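ATP grasp ligase (Microcystis aeruginosa MRC, PDB 5IG9) probably catalyses ATP-dependent bond formation at carboxylate groups of a peptide substrate, as an ATP-grasp ligase of the microviridin type. Local coordinates at residues R10-V18 and G299-Y307; Q224-S232 and Q251-P259. All coordinates share one frame; numbering follows the deposited sequence.

Contact 1 (R10-V18 and G299-Y307); sequences RDNESIPLV and GEFFWLELY
The contact joins the N-terminal cap of helix 14-23, in the pre-ATP-grasp domain, to the turn 299-307, with N12 facing E300 and F302. The side-chain amide of N12 works in two directions. OD1 of N12 accepts from the backbone N of S14 at 3.1 Å and caps the helix. ND2 of N12 reaches across to E300 OE2 at 2.9 Å, above the carboxylate plane. A second, weak bond from N12 ND2 goes to E300 OE1. CG of N12 lies between its backbone N and carbonyl carbon (chi1 54°), which lets the amide serve the cap and the far segment at once. The amide also lies over one face of the F302 ring, near the rim, with the planes 38° apart. A leucine here would probably leave S14 N without its capping acceptor and E300 without this donor. E300 has other partners: its OE2 forms salt bridges with R73 and R74. D11 is also bridged to R73, which probably eases the repulsion between D11 OD1 and E300 OE2, 4.3 Å apart. The bent E13 chain brings OE1 obliquely to the F302 ring beside L306. Farther along the helix the contact turns apolar. S14 CB packs on F301 CZ at 3.7 Å, and V18 CG2 meets the edge of the same ring. L17 and L306 lie alongside, running opposite ways, with L17 CD1 4.0 Å from L306 CD2.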
loop_
_atom_site.group_PDB
_atom_site.type_symbol
_atom_site.label_atom_id
_atom_site.label_comp_id
_atom_site.label_asym_id
_atom_site.label_seq_id
_atom_site.Cartn_x
_atom_site.Cartn_y
_atom_site.Cartn_z
ATOM N N ARG A 10 0.509 -21.543 -5.151
ATOM C CA ARG A 10 -0.194 -22.326 -4.145
ATOM C C ARG A 10 -1.612 -21.824 -3.887
ATOM O O ARG A 10 -2.187 -22.131 -2.835
ATOM C CB ARG A 10 0.602 -22.353 -2.837
ATOM C CG ARG A 10 1.962 -23.036 -2.934
ATOM C CD ARG A 10 2.642 -23.121 -1.571
ATOM N NE ARG A 10 2.566 -24.456 -0.980
ATOM C CZ ARG A 10 1.635 -24.847 -0.114
ATOM N NH1 ARG A 10 0.685 -24.006 0.270
ATOM N NH2 ARG A 10 1.655 -26.082 0.370
ATOM N N ASP A 11 -2.188 -21.065 -4.819
ATOM C CA ASP A 11 -3.564 -20.627 -4.661
ATOM C C ASP A 11 -4.514 -21.810 -4.832
ATOM O O ASP A 11 -4.153 -22.864 -5.364
ATOM C CB ASP A 11 -3.905 -19.527 -5.664
ATOM C CG ASP A 11 -4.963 -18.571 -5.142
ATOM O OD1 ASP A 11 -5.608 -18.892 -4.123
ATOM O OD2 ASP A 11 -5.148 -17.497 -5.752
ATOM N N ASN A 12 -5.745 -21.618 -4.376
ATOM C CA ASN A 12 -6.683 -22.721 -4.221
ATOM C C ASN A 12 -7.485 -22.912 -5.511
ATOM O O ASN A 12 -7.078 -22.469 -6.588
ATOM C CB ASN A 12 -7.566 -22.477 -2.992
ATOM C CG ASN A 12 -8.271 -21.132 -3.026
ATOM O OD1 ASN A 12 -8.686 -20.658 -4.081
ATOM N ND2 ASN A 12 -8.408 -20.509 -1.859
ATOM N N GLU A 13 -8.635 -23.575 -5.410
ATOM C CA GLU A 13 -9.439 -23.968 -6.558
ATOM C C GLU A 13 -10.223 -22.811 -7.164
ATOM O O GLU A 13 -10.960 -23.025 -8.133
ATOM C CB GLU A 13 -10.405 -25.091 -6.164
ATOM C CG GLU A 13 -9.760 -26.261 -5.420
ATOM C CD GLU A 13 -9.513 -25.972 -3.942
ATOM O OE1 GLU A 13 -10.328 -25.252 -3.325
ATOM O OE2 GLU A 13 -8.497 -26.458 -3.400
ATOM N N SER A 14 -10.092 -21.600 -6.621
ATOM C CA SER A 14 -10.788 -20.461 -7.208
ATOM C C SER A 14 -10.247 -20.148 -8.597
ATOM O O SER A 14 -11.002 -19.738 -9.487
ATOM C CB SER A 14 -10.653 -19.240 -6.299
ATOM O OG SER A 14 -10.563 -19.627 -4.939
ATOM N N ILE A 15 -8.945 -20.340 -8.803
ATOM C CA ILE A 15 -8.290 -20.027 -10.072
ATOM C C ILE A 15 -8.823 -20.919 -11.191
ATOM O O ILE A 15 -9.309 -20.387 -12.200
ATOM C CB ILE A 15 -6.762 -20.139 -9.948
ATOM C CG1 ILE A 15 -6.273 -19.338 -8.747
ATOM C CG2 ILE A 15 -6.096 -19.644 -11.220
ATOM C CD1 ILE A 15 -6.653 -17.883 -8.816
ATOM N N PRO A 16 -8.765 -22.256 -11.083
ATOM C CA PRO A 16 -9.297 -23.077 -12.183
ATOM C C PRO A 16 -10.791 -22.911 -12.383
ATOM O O PRO A 16 -11.282 -23.103 -13.502
ATOM C CB PRO A 16 -8.937 -24.507 -11.762
ATOM C CG PRO A 16 -8.863 -24.452 -10.293
ATOM C CD PRO A 16 -8.276 -23.106 -9.980
ATOM N N LEU A 17 -11.529 -22.557 -11.330
ATOM C CA LEU A 17 -12.958 -22.307 -11.479
ATOM C C LEU A 17 -13.217 -21.115 -12.392
ATOM O O LEU A 17 -14.177 -21.118 -13.174
ATOM C CB LEU A 17 -13.592 -22.078 -10.110
ATOM C CG LEU A 17 -14.119 -23.307 -9.377
ATOM C CD1 LEU A 17 -14.283 -22.996 -7.904
ATOM C CD2 LEU A 17 -15.443 -23.741 -9.982
ATOM N N VAL A 18 -12.366 -20.092 -12.315
ATOM C CA VAL A 18 -12.582 -18.877 -13.091
ATOM C C VAL A 18 -12.051 -19.033 -14.510
ATOM O O VAL A 18 -12.694 -18.603 -15.475
ATOM C CB VAL A 18 -11.942 -17.670 -12.382
ATOM C CG1 VAL A 18 -12.024 -16.433 -13.265
ATOM C CG2 VAL A 18 -12.629 -17.423 -11.054
ATOM N N GLY A 299 -11.088 -10.913 -0.318
ATOM C CA GLY A 299 -11.479 -12.035 0.506
ATOM C C GLY A 299 -11.888 -13.242 -0.316
ATOM O O GLY A 299 -12.273 -13.143 -1.484
ATOM N N GLU A 300 -11.805 -14.402 0.331
ATOM C CA GLU A 300 -12.060 -15.673 -0.326
ATOM C C GLU A 300 -13.548 -15.852 -0.607
ATOM O O GLU A 300 -14.400 -15.123 -0.096
ATOM C CB GLU A 300 -11.544 -16.832 0.530
ATOM C CG GLU A 300 -10.037 -17.007 0.501
ATOM C CD GLU A 300 -9.554 -17.644 -0.785
ATOM O OE1 GLU A 300 -10.405 -18.004 -1.629
ATOM O OE2 GLU A 300 -8.324 -17.785 -0.953
ATOM N N PHE A 301 -13.854 -16.840 -1.443
ATOM C CA PHE A 301 -15.244 -17.093 -1.790
ATOM C C PHE A 301 -15.458 -18.564 -2.111
ATOM O O PHE A 301 -16.599 -19.029 -2.146
ATOM C CB PHE A 301 -15.661 -16.216 -2.983
ATOM C CG PHE A 301 -14.986 -16.587 -4.282
ATOM C CD1 PHE A 301 -15.551 -17.526 -5.130
ATOM C CD2 PHE A 301 -13.806 -15.969 -4.674
ATOM C CE1 PHE A 301 -14.947 -17.863 -6.328
ATOM C CE2 PHE A 301 -13.196 -16.299 -5.878
ATOM C CZ PHE A 301 -13.766 -17.247 -6.706
ATOM N N PHE A 302 -14.365 -19.295 -2.348
ATOM C CA PHE A 302 -14.482 -20.662 -2.839
ATOM C C PHE A 302 -15.213 -21.563 -1.851
ATOM O O PHE A 302 -15.898 -22.504 -2.268
ATOM C CB PHE A 302 -13.092 -21.218 -3.161
ATOM C CG PHE A 302 -12.372 -21.783 -1.975
ATOM C CD1 PHE A 302 -11.736 -20.954 -1.071
ATOM C CD2 PHE A 302 -12.330 -23.151 -1.769
ATOM C CE1 PHE A 302 -11.078 -21.479 0.024
ATOM C CE2 PHE A 302 -11.677 -23.680 -0.682
ATOM C CZ PHE A 302 -11.048 -22.847 0.217
ATOM N N TRP A 303 -15.093 -21.298 -0.547
ATOM C CA TRP A 303 -15.746 -22.172 0.420
ATOM C C TRP A 303 -17.243 -21.926 0.515
ATOM O O TRP A 303 -17.929 -22.678 1.217
ATOM C CB TRP A 303 -15.097 -22.029 1.798
ATOM C CG TRP A 303 -14.955 -20.621 2.279
ATOM C CD1 TRP A 303 -13.907 -19.780 2.052
ATOM C CD2 TRP A 303 -15.886 -19.891 3.090
ATOM N NE1 TRP A 303 -14.128 -18.570 2.661
ATOM C CE2 TRP A 303 -15.335 -18.613 3.307
ATOM C CE3 TRP A 303 -17.132 -20.193 3.652
ATOM C CZ2 TRP A 303 -15.986 -17.636 4.058
ATOM C CZ3 TRP A 303 -17.776 -19.223 4.399
ATOM C CH2 TRP A 303 -17.204 -17.959 4.593
ATOM N N LEU A 304 -17.759 -20.900 -0.158
ATOM C CA LEU A 304 -19.194 -20.710 -0.316
ATOM C C LEU A 304 -19.717 -21.275 -1.627
ATOM O O LEU A 304 -20.938 -21.335 -1.817
ATOM C CB LEU A 304 -19.549 -19.222 -0.233
ATOM C CG LEU A 304 -19.562 -18.581 1.153
ATOM C CD1 LEU A 304 -19.985 -17.131 1.042
ATOM C CD2 LEU A 304 -20.495 -19.342 2.079
ATOM N N GLU A 305 -18.826 -21.681 -2.532
ATOM C CA GLU A 305 -19.195 -22.265 -3.815
ATOM C C GLU A 305 -19.029 -23.780 -3.843
ATOM O O GLU A 305 -19.937 -24.491 -4.280
ATOM C CB GLU A 305 -18.370 -21.629 -4.939
ATOM C CG GLU A 305 -18.656 -22.205 -6.318
ATOM C CD GLU A 305 -18.266 -21.254 -7.429
ATOM O OE1 GLU A 305 -17.536 -20.282 -7.145
ATOM O OE2 GLU A 305 -18.698 -21.468 -8.582
ATOM N N LEU A 306 -17.881 -24.296 -3.397
ATOM C CA LEU A 306 -17.682 -25.740 -3.376
ATOM C C LEU A 306 -18.394 -26.409 -2.210
ATOM O O LEU A 306 -18.530 -27.637 -2.200
ATOM C CB LEU A 306 -16.190 -26.071 -3.321
ATOM C CG LEU A 306 -15.359 -25.571 -4.503
ATOM C CD1 LEU A 306 -13.947 -26.125 -4.429
ATOM C CD2 LEU A 306 -16.028 -25.948 -5.817
ATOM N N TYR A 307 -18.843 -25.634 -1.236
ATOM C CA TYR A 307 -19.568 -26.106 -0.073
ATOM C C TYR A 307 -20.842 -25.290 0.032
ATOM O O TYR A 307 -20.979 -24.261 -0.639
ATOM C CB TYR A 307 -18.707 -25.962 1.194
ATOM C CG TYR A 307 -17.387 -26.688 1.100
ATOM C CD1 TYR A 307 -17.292 -28.038 1.411
ATOM C CD2 TYR A 307 -16.239 -26.027 0.688
ATOM C CE1 TYR A 307 -16.086 -28.707 1.324
ATOM C CE2 TYR A 307 -15.030 -26.687 0.596
ATOM C CZ TYR A 307 -14.958 -28.027 0.915
ATOM O OH TYR A 307 -13.754 -28.686 0.822
#

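Contact 2 (Q224-S232 and Q251-P259); sequences QIFTAAINS and QQWQPYDLP
I230 is the bump that fits W253. Its CG2 sits almost squarely over the six-membered ring, 3.5 Å from the centroid and 10° off the normal. CG1 of I230 is anti to the backbone N (chi1 -175°), which leaves CG2 over the indole and CD1 near W253 NE1. The ring edge reaches back along the strand to A228, where A228 CB lies 3.8 Å from W253 CE3. W253 also meets the ring of W303, so the indole is packed by more than this strand. T227 and A229 point to the other side. There the small A229 leaves a shallow seat for Y256, and A229 CB is 3.6 Å from Y256 CD2. The Y256 hydroxyl bonds to Y290. T227 sits between Y256 and L258: its CG2 meets Y256 CB, and its OG1 is 3.4 Å from L258 CD1. At the far end Q251 lies bent against N231, with Q251 CD 3.6 Å from N231 CB. The backbones pair at A229 and Q254. A229 N donates to Q254 O at 2.9 Å, and Q254 N returns a bond to A229 O at 2.8 Å. A weak bond runs from Y256 N to T227 O. A228 and P255 form a non-hydrogen-bonded pair, where the proline costs the pairing no N-H. This is a short antiparallel strand, 254-255, added beside 224-231 as an outermost strand of the antiparallel sheet.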
loop_
_atom_site.group_PDB
_atom_site.type_symbol
_atom_site.label_atom_id
_atom_site.label_comp_id
_atom_site.label_asym_id
_atom_site.label_seq_id
_atom_site.Cartn_x
_atom_site.Cartn_y
_atom_site.Cartn_z
ATOM N N GLN A 224 -24.272 -7.703 -7.846
ATOM C CA GLN A 224 -24.895 -8.961 -7.458
ATOM C C GLN A 224 -24.422 -9.335 -6.060
ATOM O O GLN A 224 -23.214 -9.355 -5.795
ATOM C CB GLN A 224 -24.548 -10.067 -8.455
ATOM C CG GLN A 224 -25.368 -11.326 -8.299
ATOM C CD GLN A 224 -25.205 -12.261 -9.480
ATOM O OE1 GLN A 224 -24.388 -12.020 -10.370
ATOM N NE2 GLN A 224 -25.988 -13.335 -9.496
ATOM N N ILE A 225 -25.369 -9.628 -5.172
ATOM C CA ILE A 225 -25.090 -9.797 -3.752
ATOM C C ILE A 225 -25.391 -11.232 -3.356
ATOM O O ILE A 225 -26.545 -11.672 -3.429
ATOM C CB ILE A 225 -25.904 -8.816 -2.897
ATOM C CG1 ILE A 225 -25.735 -7.395 -3.434
ATOM C CG2 ILE A 225 -25.476 -8.901 -1.443
ATOM C CD1 ILE A 225 -26.555 -6.369 -2.707
ATOM N N PHE A 226 -24.358 -11.953 -2.921
ATOM C CA PHE A 226 -24.493 -13.315 -2.416
ATOM C C PHE A 226 -24.346 -13.280 -0.898
ATOM O O PHE A 226 -23.245 -13.058 -0.378
ATOM C CB PHE A 226 -23.448 -14.239 -3.037
ATOM C CG PHE A 226 -23.465 -14.257 -4.535
ATOM C CD1 PHE A 226 -22.710 -13.353 -5.263
ATOM C CD2 PHE A 226 -24.221 -15.194 -5.222
ATOM C CE1 PHE A 226 -22.718 -13.373 -6.642
ATOM C CE2 PHE A 226 -24.232 -15.221 -6.601
ATOM C CZ PHE A 226 -23.481 -14.311 -7.313
ATOM N N THR A 227 -25.446 -13.515 -0.188
ATOM C CA THR A 227 -25.477 -13.443 1.266
ATOM C C THR A 227 -25.644 -14.836 1.849
ATOM O O THR A 227 -26.578 -15.559 1.486
ATOM C CB THR A 227 -26.611 -12.537 1.749
ATOM O OG1 THR A 227 -26.455 -11.232 1.184
ATOM C CG2 THR A 227 -26.585 -12.428 3.266
ATOM N N ALA A 228 -24.747 -15.198 2.762
ATOM C CA ALA A 228 -24.784 -16.481 3.447
ATOM C C ALA A 228 -24.747 -16.261 4.953
ATOM O O ALA A 228 -24.035 -15.379 5.444
ATOM C CB ALA A 228 -23.617 -17.370 3.010
ATOM N N ALA A 229 -25.513 -17.065 5.687
ATOM C CA ALA A 229 -25.619 -16.937 7.133
ATOM C C ALA A 229 -25.352 -18.278 7.798
ATOM O O ALA A 229 -25.566 -19.337 7.203
ATOM C CB ALA A 229 -26.997 -16.422 7.556
ATOM N N ILE A 230 -24.883 -18.221 9.040
ATOM C CA ILE A 230 -24.649 -19.413 9.844
ATOM C C ILE A 230 -24.956 -19.080 11.296
ATOM O O ILE A 230 -24.629 -17.990 11.782
ATOM C CB ILE A 230 -23.208 -19.943 9.683
ATOM C CG1 ILE A 230 -23.027 -21.266 10.428
ATOM C CG2 ILE A 230 -22.188 -18.926 10.173
ATOM C CD1 ILE A 230 -21.675 -21.903 10.199
ATOM N N ASN A 231 -25.609 -20.015 11.983
ATOM C CA ASN A 231 -25.933 -19.857 13.395
ATOM C C ASN A 231 -24.717 -20.253 14.218
ATOM O O ASN A 231 -24.376 -21.437 14.311
ATOM C CB ASN A 231 -27.149 -20.702 13.757
ATOM C CG ASN A 231 -27.645 -20.442 15.165
ATOM O OD1 ASN A 231 -26.880 -20.482 16.130
ATOM N ND2 ASN A 231 -28.938 -20.169 15.288
ATOM N N SER A 232 -24.060 -19.267 14.818
ATOM C CA SER A 232 -22.885 -19.511 15.637
ATOM C C SER A 232 -23.199 -19.539 17.123
ATOM O O SER A 232 -22.276 -19.669 17.936
ATOM C CB SER A 232 -21.828 -18.442 15.360
ATOM O OG SER A 232 -22.363 -17.150 15.573
ATOM N N GLN A 251 -24.538 -27.452 12.101
ATOM C CA GLN A 251 -24.941 -26.255 11.377
ATOM C C GLN A 251 -24.040 -26.078 10.163
ATOM O O GLN A 251 -22.938 -26.628 10.097
ATOM C CB GLN A 251 -24.876 -25.010 12.271
ATOM C CG GLN A 251 -25.984 -24.005 12.014
ATOM C CD GLN A 251 -27.167 -24.199 12.941
ATOM O OE1 GLN A 251 -27.006 -24.613 14.090
ATOM N NE2 GLN A 251 -28.364 -23.905 12.449
ATOM N N GLN A 252 -24.524 -25.298 9.199
ATOM C CA GLN A 252 -23.754 -24.994 8.001
ATOM C C GLN A 252 -24.304 -23.714 7.389
ATOM O O GLN A 252 -25.371 -23.231 7.772
ATOM C CB GLN A 252 -23.786 -26.154 7.003
ATOM C CG GLN A 252 -25.161 -26.449 6.435
ATOM C CD GLN A 252 -25.184 -27.718 5.603
ATOM O OE1 GLN A 252 -24.581 -28.725 5.971
ATOM N NE2 GLN A 252 -25.876 -27.671 4.470
ATOM N N TRP A 253 -23.557 -23.167 6.432
ATOM C CA TRP A 253 -23.929 -21.891 5.835
ATOM C C TRP A 253 -25.165 -22.047 4.957
ATOM O O TRP A 253 -25.297 -23.018 4.209
ATOM C CB TRP A 253 -22.767 -21.321 5.017
ATOM C CG TRP A 253 -21.595 -20.894 5.851
ATOM C CD1 TRP A 253 -20.556 -21.674 6.265
ATOM C CD2 TRP A 253 -21.342 -19.582 6.376
ATOM N NE1 TRP A 253 -19.674 -20.933 7.013
ATOM C CE2 TRP A 253 -20.135 -19.646 7.098
ATOM C CE3 TRP A 253 -22.021 -18.361 6.308
ATOM C CZ2 TRP A 253 -19.592 -18.539 7.743
ATOM C CZ3 TRP A 253 -21.480 -17.264 6.949
ATOM C CH2 TRP A 253 -20.277 -17.359 7.656
ATOM N N GLN A 254 -26.090 -21.098 5.042
ATOM C CA GLN A 254 -27.308 -21.175 4.239
ATOM C C GLN A 254 -27.685 -19.820 3.658
ATOM O O GLN A 254 -27.368 -18.782 4.240
ATOM C CB GLN A 254 -28.464 -21.728 5.074
ATOM C CG GLN A 254 -28.681 -21.001 6.392
ATOM C CD GLN A 254 -30.128 -20.604 6.606
ATOM O OE1 GLN A 254 -30.957 -21.421 7.009
ATOM N NE2 GLN A 254 -30.441 -19.341 6.338
ATOM N N PRO A 255 -28.359 -19.823 2.511
ATOM C CA PRO A 255 -28.756 -18.552 1.895
ATOM C C PRO A 255 -29.490 -17.677 2.898
ATOM O O PRO A 255 -30.125 -18.166 3.835
ATOM C CB PRO A 255 -29.675 -18.983 0.745
ATOM C CG PRO A 255 -29.299 -20.395 0.460
ATOM C CD PRO A 255 -28.911 -20.982 1.787
ATOM N N TYR A 256 -29.398 -16.367 2.693
ATOM C CA TYR A 256 -30.009 -15.405 3.597
ATOM C C TYR A 256 -30.395 -14.172 2.795
ATOM O O TYR A 256 -29.665 -13.764 1.889
ATOM C CB TYR A 256 -29.055 -15.038 4.741
ATOM C CG TYR A 256 -29.654 -14.183 5.841
ATOM C CD1 TYR A 256 -29.721 -12.800 5.715
ATOM C CD2 TYR A 256 -30.134 -14.757 7.011
ATOM C CE1 TYR A 256 -30.262 -12.017 6.717
ATOM C CE2 TYR A 256 -30.675 -13.981 8.018
ATOM C CZ TYR A 256 -30.735 -12.612 7.865
ATOM O OH TYR A 256 -31.272 -11.834 8.864
ATOM N N ASP A 257 -31.545 -13.589 3.128
ATOM C CA ASP A 257 -32.054 -12.407 2.441
ATOM C C ASP A 257 -31.811 -11.181 3.314
ATOM O O ASP A 257 -32.483 -10.991 4.332
ATOM C CB ASP A 257 -33.538 -12.560 2.114
ATOM C CG ASP A 257 -33.796 -13.581 1.019
ATOM O OD1 ASP A 257 -32.990 -13.660 0.066
ATOM O OD2 ASP A 257 -34.809 -14.309 1.108
ATOM N N LEU A 258 -30.851 -10.355 2.915
ATOM C CA LEU A 258 -30.628 -9.091 3.590
ATOM C C LEU A 258 -31.826 -8.164 3.386
ATOM O O LEU A 258 -32.505 -8.232 2.358
ATOM C CB LEU A 258 -29.373 -8.409 3.055
ATOM C CG LEU A 258 -28.006 -8.944 3.471
ATOM C CD1 LEU A 258 -26.907 -8.207 2.721
ATOM C CD2 LEU A 258 -27.827 -8.794 4.969
ATOM N N PRO A 259 -32.110 -7.297 4.354
ATOM C CA PRO A 259 -33.035 -6.191 4.091
ATOM C C PRO A 259 -32.530 -5.352 2.926
ATOM O O PRO A 259 -31.327 -5.128 2.777
ATOM C CB PRO A 259 -33.028 -5.405 5.406
ATOM C CG PRO A 259 -32.638 -6.414 6.442
ATOM C CD PRO A 259 -31.665 -7.330 5.758
#

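Overall arrangement
Both contacts are partly buried, and contact 2 is nested within the long chain loop that contact 1 closes. Contact 1 lies about 13 Å from the centre of the chain, contact 2 about 18 Å, with a more exposed margin of glutamines. Contact 1 ties the pre-ATP-grasp domain to a turn that follows strand 290-296. Contact 2 lies within one sheet, to which strand 290-296 also belongs. Both use aromatic rings. Side-chain polar bonds join contact 1, from amide to carboxylate with R73 and R74 behind it; main-chain sheet bonds join contact 2. They touch directly: W303 CZ3 lies 3.6 Å from W253 CE2, and L304 CD2 packs on A228 CB.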